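Local coordinates for galactitol 1-phosphate 5-dehydrogenase (Escherichia coli, PDB 4UEJ), which oxidises galactitol 1-phosphate to D-tagatose 6-phosphate with NAD(+), as a zinc-containing member of the alcohol dehydrogenase family, at residues 303-307 and 308-312. Sequence-based numbering, arbitrary orientation.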
loop_
_atom_site.group_PDB
_atom_site.type_symbol
_atom_site.label_atom_id
_atom_site.label_comp_id
_atom_site.label_asym_id
_atom_site.label_seq_id
_atom_site.Cartn_x
_atom_site.Cartn_y
_atom_site.Cartn_z
ATOM N N SER A 303 9.166 -22.146 -14.835
ATOM C CA SER A 303 9.606 -23.299 -15.584
ATOM C C SER A 303 10.487 -24.191 -14.711
ATOM O O SER A 303 10.327 -25.408 -14.685
ATOM C CB SER A 303 10.354 -22.866 -16.840
ATOM O OG SER A 303 10.700 -24.016 -17.596
ATOM N N ARG A 304 11.405 -23.579 -13.977
ATOM C CA ARG A 304 12.337 -24.357 -13.171
ATOM C C ARG A 304 11.654 -25.084 -12.030
ATOM O O ARG A 304 11.934 -26.259 -11.800
ATOM C CB ARG A 304 13.438 -23.454 -12.641
ATOM C CG ARG A 304 14.334 -22.964 -13.756
ATOM C CD ARG A 304 15.252 -21.850 -13.274
ATOM N NE ARG A 304 16.163 -21.447 -14.339
ATOM C CZ ARG A 304 17.173 -20.602 -14.178
ATOM N NH1 ARG A 304 17.407 -20.064 -12.989
ATOM N NH2 ARG A 304 17.952 -20.307 -15.207
ATOM N N LEU A 305 10.757 -24.401 -11.325
ATOM C CA LEU A 305 10.027 -25.027 -10.223
ATOM C C LEU A 305 9.233 -26.228 -10.733
ATOM O O LEU A 305 9.151 -27.259 -10.064
ATOM C CB LEU A 305 9.097 -24.020 -9.548
ATOM C CG LEU A 305 9.835 -22.933 -8.763
ATOM C CD1 LEU A 305 8.837 -21.924 -8.231
ATOM C CD2 LEU A 305 10.643 -23.540 -7.626
ATOM N N LEU A 306 8.642 -26.087 -11.913
ATOM C CA LEU A 306 7.915 -27.203 -12.516
ATOM C C LEU A 306 8.850 -28.363 -12.821
ATOM O O LEU A 306 8.559 -29.519 -12.508
ATOM C CB LEU A 306 7.207 -26.746 -13.796
ATOM C CG LEU A 306 5.890 -25.990 -13.612
ATOM C CD1 LEU A 306 5.459 -25.282 -14.910
ATOM C CD2 LEU A 306 4.803 -26.944 -13.157
ATOM N N THR A 307 9.987 -28.066 -13.427
ATOM C CA THR A 307 10.879 -29.141 -13.825
ATOM C C THR A 307 11.456 -29.831 -12.604
ATOM O O THR A 307 11.737 -31.020 -12.640
ATOM C CB THR A 307 12.014 -28.638 -14.717
ATOM O OG1 THR A 307 12.834 -27.719 -13.986
ATOM C CG2 THR A 307 11.440 -27.942 -15.906
ATOM N N GLU A 308 11.604 -29.085 -11.515
ATOM C CA GLU A 308 12.163 -29.634 -10.283
ATOM C C GLU A 308 11.129 -30.370 -9.455
ATOM O O GLU A 308 11.434 -30.817 -8.360
ATOM C CB GLU A 308 12.786 -28.520 -9.444
ATOM C CG GLU A 308 14.002 -27.944 -10.103
ATOM C CD GLU A 308 14.498 -26.692 -9.438
ATOM O OE1 GLU A 308 14.054 -26.355 -8.317
ATOM O OE2 GLU A 308 15.345 -26.045 -10.059
ATOM N N ARG A 309 9.903 -30.471 -9.966
ATOM C CA ARG A 309 8.840 -31.199 -9.278
ATOM C C ARG A 309 8.432 -30.532 -7.977
ATOM O O ARG A 309 7.991 -31.199 -7.049
ATOM C CB ARG A 309 9.278 -32.644 -8.980
ATOM C CG ARG A 309 9.730 -33.437 -10.167
ATOM C CD ARG A 309 8.817 -33.254 -11.342
ATOM N NE ARG A 309 9.010 -34.313 -12.332
ATOM C CZ ARG A 309 8.846 -34.146 -13.641
ATOM N NH1 ARG A 309 8.497 -32.957 -14.121
ATOM N NH2 ARG A 309 9.036 -35.164 -14.469
ATOM N N LYS A 310 8.585 -29.217 -7.897
ATOM C CA LYS A 310 8.226 -28.497 -6.683
ATOM C C LYS A 310 6.777 -28.038 -6.735
ATOM O O LYS A 310 6.219 -27.586 -5.738
ATOM C CB LYS A 310 9.142 -27.289 -6.475
ATOM C CG LYS A 310 10.615 -27.561 -6.669
ATOM C CD LYS A 310 11.237 -28.210 -5.460
ATOM C CE LYS A 310 12.249 -27.268 -4.797
ATOM N NZ LYS A 310 13.439 -26.958 -5.649
ATOM N N LEU A 311 6.173 -28.128 -7.916
ATOM C CA LEU A 311 4.792 -27.721 -8.088
ATOM C C LEU A 311 3.945 -28.923 -8.471
ATOM O O LEU A 311 4.429 -29.858 -9.102
ATOM C CB LEU A 311 4.678 -26.618 -9.148
ATOM C CG LEU A 311 5.512 -25.351 -8.935
ATOM C CD1 LEU A 311 5.112 -24.261 -9.913
ATOM C CD2 LEU A 311 5.388 -24.828 -7.506
ATOM N N SER A 312 2.684 -28.914 -8.066
ATOM C CA SER A 312 1.793 -30.010 -8.395
ATOM C C SER A 312 0.560 -29.481 -9.114
ATOM O O SER A 312 -0.223 -28.737 -8.536
ATOM C CB SER A 312 1.414 -30.761 -7.115
ATOM O OG SER A 312 0.509 -31.810 -7.373
#
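L311 folds back under the last turn of helix 297-307 and packs on two leucines at once: its CG lies 3.9 Å from L305 CB, and its CB 4.0 Å from L306 CD2, the L306 and L311 side chains crossing at about a right angle. This apolar side is the tight one, closed further by I146 of helix 143-155 and C179 of helix 171-182. The reversal is a Schellman motif. R309 takes up positive phi (66°), and two backbone bonds run back into the turn, K310 N to L305 O (3.0 Å) and R309 N to L306 O, the latter reaching its acceptor from well above the carbonyl plane. R304 O is gripped twice, by E308 N at 2.9 Å and by T307 OG1 at 2.8 Å; a chi1 of 64° sets that hydroxyl between the backbone N and the carbonyl carbon, turned back along the helix. With alanine in place of T307, R304 O would probably lose its second donor and the packing on P132 would thin. The outer side is looser and polar: E308 lies extended across R304 O, its carboxylate on the exposed side, while the K310 chain, bent at three torsions, brings NZ to E308 OE1 in a 2.8 Å salt bridge. The Schellman motif thus closes a helix end backed by apolar L305, L306 and L311; the carbonyls of R304, L305 and L306 each receive a donor, whereas L311 N is buried without a partner.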